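Local coordinates for protein endo-beta-mannanase (Rhizomucor miehei, PDB 4QP0) that probably catalyses the random hydrolysis of beta-1,4-mannosidic linkages in mannans, galactomannans and glucomannans, at residues N25-M30 against A322-A327; R53-N58 against I104-N109; M76-N81 against K143-H148; R88-I93 against V159-D164. All coordinates share one frame; numbering follows the deposited sequence.

Contact 1 (N25-M30 against A322-A327); sequences NAYYLM and AFWQIA
N25 meets F323, W324 and Q325 where the (β/α)8 (TIM) barrel closes on itself: strand 17-25, its first, runs parallel to 320-323, its last, and both segments pass into loops. The one backbone hydrogen bond across the seam that is not weak runs from I326 N to N25 O (3.2 Å). N25 N and N25 ND2 both point to F323 O, but each bond is weak. The N25 amide has partners elsewhere too: OD1 accepts from R53 NH1, and ND2 also donates to E292 O. Y28 OH gives its proton to I326 O at 2.7 Å, approaching 47° above the carbonyl plane, and takes a further bond from V328 N.

The packing is built on two aromatic rings. W324 CG, anti to the backbone N (chi1 178°), directs the indole to N25 and Y27. N25 CB lies 3.5 Å from W324 CE3, the side chains crossing at about a right angle. The rings of Y27 and W324 are almost parallel (5°) yet slid apart, with centroids separated by 5.6 Å, touching through Y27 CD2 and W324 CH2. The indole NE1 donates to D334 OD2. A cis peptide joins W324 to Q325, and the Q325 amide carbon CD sits over one face of the indole, toward its rim. Buried without any hydrogen-bond partner, Q325 OE1 lies at the edge of the Y27 ring, 3.4 Å from Y27 CD2.

Contact 2 (R53-N58 against I104-N109); sequences RTWLFN and IFTLNN
I104 begins a parallel pairing with R53, in which strands 51-55 and 102-106, neighbours in the TIM barrel, run side by side with their axes 31° apart. I104 O accepts from T54 N (3.0 Å), while I104 CG2 touches the aliphatic CG of R53. The next side chain, F105, turns to the opposite face of the sheet, toward the surrounding helices; there L56 CD1 lies over its ring, 3.6 Å from the centroid, a CH-pi contact. T106 N donates to T54 O, and T106 O receives L56 N at 2.8 Å, carrying the ladder just beyond the strand. T106 OG1 lies over the guanidinium face of R53 and at the edge of the W55 ring, but its hydrogen bond goes to E171, which also forms a salt bridge with R53 NE. L107 O then abuts F57 CB at 3.4 Å. With CG between the backbone N and the carbonyl carbon (chi1 60°), the F57 ring lies beneath the 108-109 backbone: N108 C is over the rim of one face and N109 N over its centre. N174 and D113 hold the N109 amide, and N109 CB presses against F57 CE1, 3.2 Å away.

Contact 3 (M76-N81 against K143-H148); sequences MVINDN and KEYISH
I78 and Y145, whose CA atoms are 7.6 Å apart, mark the closest backbone approach between strand 76-78 and helix 143-148, which run almost parallel (9°) with their axes 10.0 Å apart at closest approach. The strand belongs to a small two-stranded antiparallel sheet, 67-70 with 75-78, laid against barrel helix 136-151, so side chains bridge the gap.

I78 supplies the apolar part. Its CG2 sits over the centre of the H148 imidazole, 3.9 Å from the ring centroid and close to the normal, in a CH-pi contact. Its other branch ends in CD1, which lies 3.7 Å from H148 ND1 and also reaches the edge of the Y145 ring, at CD1 of that residue. The far end of Y145 turns inward, where its OH is hydrogen-bonded to L56 O.

The polar part lies two residues beyond I78, at D80, just past the end of the strand. With CG anti to the backbone N (chi1 -171°), the H148 side chain extends from the helix so that its imidazole meets the D80 carboxylate tip to tip. H148 NE2 donates to D80 OD1 at 2.6 Å, on the syn lone pair of that oxygen, and the two flat groups are nearly coplanar, 13° apart. D80 sits in an Asx turn, N79 OD1 accepting from N81 N.

One face of the imidazole is thus covered by a methyl while its NE2 edge is gripped by a carboxylate, which fixes the rotation of the ring. So close an acceptor would be expected to favour the protonated imidazolium; R152, in a long and weak ion pair with D80 OD1, would offset part of that effect.

Contact 4 (R88-I93 against V159-D164); sequences RIDYII and VKYKDD
The Y161 ring has I93 CD1 over one face, 3.7 Å from its centroid and displaced toward the rim on the CE1 side, in a CH-pi contact; I93 CG1, anti to the carbonyl carbon (chi1 -54°), carries this methyl. At the ring edge, close to its plane, is D90 OD1, which accepts the proton of Y161 OH. The modelled separation of 2.5 Å is very short, and its exact value is doubtful. The carboxylate stands steeply to the ring, the two planes 77° apart. Its other oxygen, D90 OD2, is taken by a salt bridge to R152 and by the backbone N of S155, which fix the group that receives the phenol.

I89 crosses Y161 at about a right angle, bringing CG2 to 3.3 Å from Y161 OH and 3.8 Å from Y161 CE2. The phenol oxygen is therefore wedged between a methyl and a carboxylate. The CG2 branch of I93 meets D164 OD2 at 3.3 Å, while D164 OD1 is bonded to T166.

Helix 87-98 of the outer layer is thus joined to the short 3-10 turn 161-163, which leads from helix 136-151 into strand 167-171: an alpha-to-beta connection of the (β/α)8 barrel, closed against a neighbouring helix.

How the contacts relate
From the N terminus, the chain leaves its first barrel strand in 25-30, half of contact 1, whose partner 322-327 comes almost 300 residues later, so this closure encloses the other three. Contact 2 opens next at 53-58, contact 3 at 76-81 and contact 4 at 88-93; they close in the same order, at 104-109, 143-148 and 159-164, so each crosses the other two. Contacts 1 and 2 are strand seams of one barrel sheet and touch through N25 with R53 and A26 with T54. Contact 3 ties the small hairpin to helix 136-151, meeting contact 2 at Y145. Contact 4 joins outer helix 87-98 to the entry of strand 167-171, with I89 and I93 against F105.

Contact 1 (N25-M30 against A322-A327)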
# COMPACT_ATOMS: atom_id res chain seq x y z
N ASN A 25 1.82 -8.57 -1.99
CA ASN A 25 0.51 -8.07 -1.58
C ASN A 25 -0.43 -9.22 -1.26
O ASN A 25 -0.33 -10.31 -1.86
CB ASN A 25 -0.12 -7.19 -2.66
CG ASN A 25 0.47 -5.80 -2.70
OD1 ASN A 25 -0.13 -4.85 -2.18
ND2 ASN A 25 1.64 -5.67 -3.32
N ALA A 26 -1.32 -8.98 -0.30
CA ALA A 26 -2.42 -9.87 0.05
C ALA A 26 -3.48 -9.03 0.76
O ALA A 26 -3.72 -9.20 1.96
CB ALA A 26 -1.95 -11.02 0.93
N TYR A 27 -4.11 -8.14 0.00
CA TYR A 27 -5.16 -7.26 0.50
C TYR A 27 -6.24 -8.02 1.27
O TYR A 27 -6.88 -7.48 2.18
CB TYR A 27 -5.79 -6.49 -0.67
CG TYR A 27 -6.86 -7.27 -1.42
CD1 TYR A 27 -8.20 -7.17 -1.06
CD2 TYR A 27 -6.52 -8.12 -2.48
CE1 TYR A 27 -9.18 -7.89 -1.74
CE2 TYR A 27 -7.49 -8.84 -3.17
CZ TYR A 27 -8.82 -8.72 -2.79
OH TYR A 27 -9.81 -9.43 -3.45
N TYR A 28 -6.42 -9.29 0.89
CA TYR A 28 -7.53 -10.13 1.34
C TYR A 28 -7.27 -10.82 2.68
O TYR A 28 -8.05 -11.70 3.09
CB TYR A 28 -7.84 -11.19 0.27
CG TYR A 28 -6.66 -12.08 -0.06
CD1 TYR A 28 -6.48 -13.31 0.57
CD2 TYR A 28 -5.71 -11.69 -1.01
CE1 TYR A 28 -5.39 -14.12 0.28
CE2 TYR A 28 -4.62 -12.49 -1.31
CZ TYR A 28 -4.47 -13.70 -0.67
OH TYR A 28 -3.39 -14.50 -0.96
N LEU A 29 -6.19 -10.45 3.37
CA LEU A 29 -5.89 -11.05 4.67
C LEU A 29 -7.01 -10.79 5.68
O LEU A 29 -7.37 -11.68 6.45
CB LEU A 29 -4.53 -10.58 5.20
CG LEU A 29 -3.33 -11.45 4.78
CD1 LEU A 29 -2.01 -10.77 5.10
CD2 LEU A 29 -3.39 -12.83 5.42
N MET A 30 -7.56 -9.57 5.64
CA MET A 30 -8.66 -9.17 6.51
C MET A 30 -9.94 -10.01 6.41
O MET A 30 -10.81 -9.93 7.28
CB MET A 30 -8.96 -7.67 6.32
CG MET A 30 -9.44 -7.27 4.94
SD MET A 30 -10.01 -5.55 4.94
CE MET A 30 -10.44 -5.34 3.21
N ALA A 322 7.32 -4.93 -4.29
CA ALA A 322 6.33 -5.92 -3.85
C ALA A 322 5.37 -6.22 -4.99
O ALA A 322 4.72 -5.31 -5.52
CB ALA A 322 5.58 -5.43 -2.62
N PHE A 323 5.29 -7.49 -5.37
CA PHE A 323 4.46 -7.89 -6.49
C PHE A 323 3.03 -8.09 -6.07
O PHE A 323 2.74 -8.39 -4.90
CB PHE A 323 4.99 -9.16 -7.17
CG PHE A 323 4.72 -10.43 -6.41
CD1 PHE A 323 3.52 -11.12 -6.58
CD2 PHE A 323 5.66 -10.94 -5.54
CE1 PHE A 323 3.28 -12.29 -5.88
CE2 PHE A 323 5.43 -12.12 -4.84
CZ PHE A 323 4.23 -12.80 -5.02
N TRP A 324 2.14 -7.94 -7.04
CA TRP A 324 0.74 -8.19 -6.85
C TRP A 324 0.38 -9.36 -7.73
O TRP A 324 0.51 -9.28 -8.94
CB TRP A 324 -0.06 -6.94 -7.22
CG TRP A 324 -1.56 -7.11 -7.12
CD1 TRP A 324 -2.38 -7.83 -7.96
CD2 TRP A 324 -2.46 -6.52 -6.11
NE1 TRP A 324 -3.69 -7.75 -7.56
CE2 TRP A 324 -3.81 -6.98 -6.45
CE3 TRP A 324 -2.30 -5.71 -4.99
CZ2 TRP A 324 -4.93 -6.63 -5.69
CZ3 TRP A 324 -3.42 -5.36 -4.24
CH2 TRP A 324 -4.71 -5.80 -4.59
N GLN A 325 -0.05 -10.48 -7.14
CA GLN A 325 -0.20 -10.66 -5.69
C GLN A 325 -0.08 -12.14 -5.36
O GLN A 325 -0.32 -12.98 -6.23
CB GLN A 325 -1.56 -10.15 -5.21
CG GLN A 325 -2.76 -10.90 -5.77
CD GLN A 325 -4.07 -10.32 -5.29
OE1 GLN A 325 -4.18 -9.86 -4.15
NE2 GLN A 325 -5.08 -10.35 -6.15
N ILE A 326 0.27 -12.46 -4.12
CA ILE A 326 0.31 -13.86 -3.71
C ILE A 326 -1.11 -14.45 -3.55
O ILE A 326 -2.04 -13.76 -3.13
CB ILE A 326 1.18 -14.09 -2.45
CG1 ILE A 326 1.53 -15.59 -2.30
CG2 ILE A 326 0.51 -13.53 -1.20
CD1 ILE A 326 2.44 -15.92 -1.13
N ALA A 327 -1.25 -15.72 -3.91
CA ALA A 327 -2.55 -16.37 -3.94
C ALA A 327 -2.66 -17.54 -2.98
O ALA A 327 -2.06 -18.59 -3.21
CB ALA A 327 -2.89 -16.82 -5.35
O HOH W 1 -8.49 -10.74 -6.29

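Contact 2 (R53-N58 against I104-N109)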
# COMPACT_ATOMS: atom_id res chain seq x y z
N ARG A 53 2.30 -6.27 2.10
CA ARG A 53 1.43 -5.12 2.09
C ARG A 53 -0.00 -5.62 2.02
O ARG A 53 -0.30 -6.55 1.28
CB ARG A 53 1.74 -4.26 0.87
CG ARG A 53 0.97 -2.96 0.81
CD ARG A 53 1.51 -2.10 -0.31
NE ARG A 53 0.63 -0.96 -0.58
CZ ARG A 53 -0.38 -0.98 -1.43
NH1 ARG A 53 -0.66 -2.08 -2.12
NH2 ARG A 53 -1.12 0.11 -1.59
N THR A 54 -0.88 -5.01 2.81
CA THR A 54 -2.27 -5.47 2.91
C THR A 54 -3.21 -4.39 3.44
O THR A 54 -2.77 -3.39 4.00
CB THR A 54 -2.38 -6.76 3.77
OG1 THR A 54 -3.73 -7.23 3.78
CG2 THR A 54 -1.91 -6.53 5.20
N TRP A 55 -4.51 -4.62 3.26
CA TRP A 55 -5.59 -3.70 3.61
C TRP A 55 -5.87 -3.63 5.09
O TRP A 55 -6.02 -4.67 5.73
CB TRP A 55 -6.87 -4.16 2.91
CG TRP A 55 -6.99 -3.86 1.42
CD1 TRP A 55 -8.07 -4.14 0.59
CD2 TRP A 55 -6.00 -3.19 0.54
NE1 TRP A 55 -7.84 -3.72 -0.69
CE2 TRP A 55 -6.62 -3.14 -0.79
CE3 TRP A 55 -4.73 -2.65 0.72
CZ2 TRP A 55 -5.97 -2.58 -1.88
CZ3 TRP A 55 -4.08 -2.09 -0.39
CH2 TRP A 55 -4.69 -2.06 -1.66
N LEU A 56 -5.94 -2.41 5.63
CA LEU A 56 -6.42 -2.18 7.01
C LEU A 56 -7.55 -1.15 7.01
O LEU A 56 -7.60 -0.25 7.84
CB LEU A 56 -5.29 -1.74 7.95
CG LEU A 56 -5.32 -2.30 9.39
CD1 LEU A 56 -4.31 -1.61 10.28
CD2 LEU A 56 -6.70 -2.23 10.04
N PHE A 57 -8.45 -1.31 6.04
CA PHE A 57 -9.66 -0.53 5.91
C PHE A 57 -10.72 -1.51 5.41
O PHE A 57 -10.38 -2.50 4.74
CB PHE A 57 -9.48 0.61 4.90
CG PHE A 57 -9.13 0.13 3.51
CD1 PHE A 57 -10.13 -0.07 2.56
CD2 PHE A 57 -7.81 -0.13 3.15
CE1 PHE A 57 -9.82 -0.53 1.29
CE2 PHE A 57 -7.49 -0.58 1.88
CZ PHE A 57 -8.49 -0.79 0.95
N ASN A 58 -11.98 -1.27 5.76
CA ASN A 58 -13.07 -2.12 5.31
C ASN A 58 -14.39 -1.50 5.74
O ASN A 58 -14.89 -1.77 6.82
CB ASN A 58 -12.94 -3.56 5.85
CG ASN A 58 -13.83 -4.55 5.13
OD1 ASN A 58 -14.96 -4.22 4.74
ND2 ASN A 58 -13.34 -5.78 4.93
N ILE A 104 2.86 -3.87 5.90
CA ILE A 104 2.54 -2.51 5.46
C ILE A 104 1.02 -2.36 5.41
O ILE A 104 0.37 -2.93 4.54
CB ILE A 104 3.17 -2.17 4.08
CG1 ILE A 104 4.70 -2.25 4.13
CG2 ILE A 104 2.75 -0.79 3.63
CD1 ILE A 104 5.38 -2.07 2.78
N PHE A 105 0.47 -1.62 6.36
CA PHE A 105 -0.98 -1.47 6.46
C PHE A 105 -1.45 -0.23 5.72
O PHE A 105 -0.98 0.87 5.99
CB PHE A 105 -1.43 -1.38 7.93
CG PHE A 105 -1.55 -2.72 8.62
CD1 PHE A 105 -2.30 -3.76 8.07
CD2 PHE A 105 -0.96 -2.92 9.87
CE1 PHE A 105 -2.41 -4.98 8.72
CE2 PHE A 105 -1.08 -4.14 10.52
CZ PHE A 105 -1.81 -5.17 9.95
N THR A 106 -2.38 -0.42 4.79
CA THR A 106 -2.96 0.69 4.04
C THR A 106 -4.29 1.06 4.71
O THR A 106 -5.13 0.20 4.96
CB THR A 106 -3.15 0.33 2.56
OG1 THR A 106 -1.92 -0.20 2.04
CG2 THR A 106 -3.55 1.54 1.73
N LEU A 107 -4.48 2.34 5.00
CA LEU A 107 -5.56 2.75 5.91
C LEU A 107 -6.87 3.18 5.25
O LEU A 107 -7.87 3.43 5.93
CB LEU A 107 -5.06 3.84 6.86
CG LEU A 107 -4.07 3.41 7.94
CD1 LEU A 107 -3.34 4.61 8.50
CD2 LEU A 107 -4.74 2.61 9.05
N ASN A 108 -6.85 3.27 3.92
CA ASN A 108 -8.00 3.72 3.14
C ASN A 108 -7.76 3.32 1.69
O ASN A 108 -6.68 2.81 1.36
CB ASN A 108 -8.18 5.23 3.27
CG ASN A 108 -9.63 5.67 3.17
OD1 ASN A 108 -10.44 5.06 2.47
ND2 ASN A 108 -9.97 6.76 3.86
N ASN A 109 -8.75 3.55 0.83
CA ASN A 109 -8.66 3.19 -0.59
C ASN A 109 -9.29 4.27 -1.46
O ASN A 109 -10.34 4.83 -1.10
CB ASN A 109 -9.36 1.85 -0.83
CG ASN A 109 -9.08 1.27 -2.21
OD1 ASN A 109 -8.15 1.68 -2.89
ND2 ASN A 109 -9.90 0.31 -2.62

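Contact 3 (M76-N81 against K143-H148)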
# COMPACT_ATOMS: atom_id res chain seq x y z
N MET A 76 -20.02 7.67 12.20
CA MET A 76 -19.17 6.62 11.64
C MET A 76 -18.67 5.78 12.80
O MET A 76 -17.87 6.24 13.62
CB MET A 76 -18.00 7.22 10.85
CG MET A 76 -17.22 6.20 10.03
SD MET A 76 -18.15 5.37 8.72
CE MET A 76 -18.25 6.67 7.49
N VAL A 77 -19.17 4.55 12.89
CA VAL A 77 -18.82 3.65 13.99
C VAL A 77 -17.76 2.62 13.59
O VAL A 77 -17.67 2.22 12.42
CB VAL A 77 -20.07 2.97 14.61
CG1 VAL A 77 -21.02 4.02 15.16
CG2 VAL A 77 -20.78 2.07 13.61
N ILE A 78 -16.96 2.21 14.58
CA ILE A 78 -15.82 1.31 14.36
C ILE A 78 -16.06 -0.05 15.02
O ILE A 78 -16.61 -0.12 16.11
CB ILE A 78 -14.51 1.94 14.90
CG1 ILE A 78 -14.21 3.27 14.17
CG2 ILE A 78 -13.34 0.97 14.77
CD1 ILE A 78 -13.14 4.12 14.81
N ASN A 79 -15.62 -1.11 14.36
CA ASN A 79 -15.86 -2.49 14.81
C ASN A 79 -14.68 -3.16 15.48
O ASN A 79 -13.74 -3.61 14.81
CB ASN A 79 -16.34 -3.35 13.63
CG ASN A 79 -16.77 -4.74 14.05
OD1 ASN A 79 -17.08 -4.98 15.22
ND2 ASN A 79 -16.79 -5.67 13.09
N ASP A 80 -14.74 -3.26 16.81
CA ASP A 80 -13.69 -3.90 17.59
C ASP A 80 -13.91 -5.40 17.78
O ASP A 80 -13.13 -6.05 18.49
CB ASP A 80 -13.57 -3.24 18.97
CG ASP A 80 -13.09 -1.79 18.89
OD1 ASP A 80 -12.05 -1.51 18.26
OD2 ASP A 80 -13.76 -0.92 19.50
N ASN A 81 -14.94 -5.96 17.15
CA ASN A 81 -15.26 -7.39 17.32
C ASN A 81 -14.09 -8.32 16.98
O ASN A 81 -13.33 -8.06 16.04
CB ASN A 81 -16.50 -7.79 16.51
CG ASN A 81 -16.94 -9.22 16.79
OD1 ASN A 81 -16.56 -10.15 16.08
ND2 ASN A 81 -17.73 -9.39 17.83
N LYS A 143 -9.40 10.84 10.60
CA LYS A 143 -8.50 11.02 11.73
C LYS A 143 -8.86 10.13 12.92
O LYS A 143 -8.03 9.33 13.38
CB LYS A 143 -8.44 12.48 12.16
CG LYS A 143 -7.53 13.34 11.29
CD LYS A 143 -7.61 14.79 11.73
CE LYS A 143 -6.65 15.65 10.93
NZ LYS A 143 -6.73 17.08 11.32
N GLU A 144 -10.10 10.23 13.39
CA GLU A 144 -10.54 9.42 14.52
C GLU A 144 -10.35 7.91 14.27
O GLU A 144 -10.07 7.16 15.20
CB GLU A 144 -11.98 9.76 14.95
CG GLU A 144 -13.09 9.36 13.98
CD GLU A 144 -14.50 9.71 14.47
OE1 GLU A 144 -15.46 9.54 13.68
OE2 GLU A 144 -14.64 10.16 15.63
N TYR A 145 -10.48 7.49 13.01
CA TYR A 145 -10.22 6.10 12.63
C TYR A 145 -8.74 5.77 12.77
O TYR A 145 -8.38 4.75 13.36
CB TYR A 145 -10.70 5.81 11.21
CG TYR A 145 -10.43 4.39 10.74
CD1 TYR A 145 -11.17 3.31 11.26
CD2 TYR A 145 -9.45 4.11 9.79
CE1 TYR A 145 -10.94 2.01 10.83
CE2 TYR A 145 -9.20 2.80 9.37
CZ TYR A 145 -9.95 1.76 9.89
OH TYR A 145 -9.72 0.46 9.48
N ILE A 146 -7.89 6.66 12.24
CA ILE A 146 -6.44 6.51 12.32
C ILE A 146 -6.01 6.41 13.78
O ILE A 146 -5.29 5.48 14.15
CB ILE A 146 -5.71 7.66 11.59
CG1 ILE A 146 -5.76 7.42 10.08
CG2 ILE A 146 -4.27 7.82 12.05
CD1 ILE A 146 -5.42 8.64 9.25
N SER A 147 -6.48 7.34 14.61
CA SER A 147 -6.22 7.33 16.05
C SER A 147 -6.60 6.00 16.68
O SER A 147 -5.84 5.45 17.46
CB SER A 147 -7.00 8.45 16.74
OG SER A 147 -7.07 8.22 18.14
N HIS A 148 -7.78 5.49 16.34
CA HIS A 148 -8.28 4.24 16.89
C HIS A 148 -7.39 3.08 16.52
O HIS A 148 -7.06 2.25 17.36
CB HIS A 148 -9.70 4.01 16.39
CG HIS A 148 -10.40 2.86 17.07
ND1 HIS A 148 -11.40 3.04 17.94
CD2 HIS A 148 -10.20 1.49 16.97
CE1 HIS A 148 -11.82 1.84 18.39
NE2 HIS A 148 -11.08 0.90 17.79

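Contact 4 (R88-I93 against V159-D164)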
# COMPACT_ATOMS: atom_id res chain seq x y z
N ARG A 88 -9.52 -9.49 13.82
CA ARG A 88 -8.95 -10.15 12.65
C ARG A 88 -7.56 -9.58 12.31
O ARG A 88 -6.67 -10.32 11.86
CB ARG A 88 -9.88 -10.03 11.44
CG ARG A 88 -11.08 -10.97 11.45
CD ARG A 88 -11.81 -10.91 10.11
NE ARG A 88 -12.70 -12.04 9.92
CZ ARG A 88 -12.37 -13.18 9.32
NH1 ARG A 88 -11.15 -13.37 8.82
NH2 ARG A 88 -13.27 -14.15 9.20
N ILE A 89 -7.39 -8.28 12.51
CA ILE A 89 -6.09 -7.64 12.29
C ILE A 89 -5.11 -8.11 13.37
O ILE A 89 -3.97 -8.48 13.05
CB ILE A 89 -6.19 -6.10 12.21
CG1 ILE A 89 -7.11 -5.67 11.07
CG2 ILE A 89 -4.81 -5.47 12.04
CD1 ILE A 89 -6.73 -6.17 9.69
N ASP A 90 -5.57 -8.13 14.62
CA ASP A 90 -4.78 -8.62 15.76
C ASP A 90 -4.18 -9.98 15.43
O ASP A 90 -3.01 -10.23 15.69
CB ASP A 90 -5.64 -8.73 17.03
CG ASP A 90 -6.06 -7.36 17.62
OD1 ASP A 90 -5.70 -6.29 17.10
OD2 ASP A 90 -6.77 -7.37 18.64
N TYR A 91 -4.99 -10.86 14.86
CA TYR A 91 -4.54 -12.20 14.52
C TYR A 91 -3.52 -12.18 13.39
O TYR A 91 -2.56 -12.95 13.40
CB TYR A 91 -5.72 -13.12 14.19
CG TYR A 91 -5.31 -14.54 13.91
CD1 TYR A 91 -5.00 -15.43 14.94
CD2 TYR A 91 -5.21 -15.01 12.59
CE1 TYR A 91 -4.61 -16.74 14.68
CE2 TYR A 91 -4.82 -16.32 12.32
CZ TYR A 91 -4.53 -17.17 13.36
OH TYR A 91 -4.14 -18.46 13.08
N ILE A 92 -3.73 -11.29 12.42
CA ILE A 92 -2.79 -11.14 11.30
C ILE A 92 -1.41 -10.71 11.81
O ILE A 92 -0.40 -11.33 11.47
CB ILE A 92 -3.33 -10.18 10.23
CG1 ILE A 92 -4.48 -10.84 9.47
CG2 ILE A 92 -2.22 -9.80 9.25
CD1 ILE A 92 -5.35 -9.86 8.70
N ILE A 93 -1.39 -9.67 12.63
CA ILE A 93 -0.15 -9.15 13.22
C ILE A 93 0.58 -10.23 14.01
O ILE A 93 1.81 -10.25 14.05
CB ILE A 93 -0.41 -7.95 14.16
CG1 ILE A 93 -1.19 -6.85 13.44
CG2 ILE A 93 0.90 -7.39 14.70
CD1 ILE A 93 -1.66 -5.74 14.37
N VAL A 159 0.23 -5.67 22.77
CA VAL A 159 1.03 -4.60 22.17
C VAL A 159 0.15 -3.64 21.37
O VAL A 159 -0.62 -4.07 20.50
CB VAL A 159 2.14 -5.16 21.25
CG1 VAL A 159 3.12 -4.07 20.86
CG2 VAL A 159 2.89 -6.32 21.92
N LYS A 160 0.25 -2.34 21.67
CA LYS A 160 -0.45 -1.32 20.90
C LYS A 160 0.12 -1.33 19.48
O LYS A 160 1.31 -1.59 19.30
CB LYS A 160 -0.28 0.07 21.52
CG LYS A 160 -0.88 0.21 22.92
CD LYS A 160 -1.02 1.67 23.33
CE LYS A 160 -1.36 1.79 24.80
NZ LYS A 160 -1.58 3.21 25.22
N TYR A 161 -0.74 -1.05 18.49
CA TYR A 161 -0.32 -1.03 17.09
C TYR A 161 0.86 -0.09 16.88
O TYR A 161 1.89 -0.51 16.34
CB TYR A 161 -1.48 -0.63 16.18
CG TYR A 161 -2.49 -1.73 15.93
CD1 TYR A 161 -2.59 -2.83 16.78
CD2 TYR A 161 -3.36 -1.65 14.84
CE1 TYR A 161 -3.52 -3.84 16.55
CE2 TYR A 161 -4.30 -2.65 14.61
CZ TYR A 161 -4.37 -3.74 15.47
OH TYR A 161 -5.30 -4.73 15.23
N LYS A 162 0.71 1.14 17.35
CA LYS A 162 1.77 2.14 17.24
C LYS A 162 3.11 1.73 17.88
O LYS A 162 4.15 2.29 17.56
CB LYS A 162 1.30 3.48 17.80
CG LYS A 162 0.97 3.47 19.28
CD LYS A 162 0.32 4.79 19.68
CE LYS A 162 0.21 4.90 21.20
NZ LYS A 162 -0.55 6.12 21.63
N ASP A 163 3.08 0.76 18.79
CA ASP A 163 4.30 0.31 19.45
C ASP A 163 4.76 -1.05 18.91
O ASP A 163 5.73 -1.61 19.41
CB ASP A 163 4.11 0.25 20.97
CG ASP A 163 3.81 1.62 21.58
OD1 ASP A 163 4.39 2.63 21.14
OD2 ASP A 163 2.98 1.67 22.51
N ASP A 164 4.09 -1.55 17.88
CA ASP A 164 4.37 -2.88 17.36
C ASP A 164 5.43 -2.94 16.24
O ASP A 164 5.14 -2.57 15.10
CB ASP A 164 3.08 -3.57 16.91
CG ASP A 164 3.16 -5.07 17.03
OD1 ASP A 164 4.27 -5.63 16.85
OD2 ASP A 164 2.12 -5.71 17.31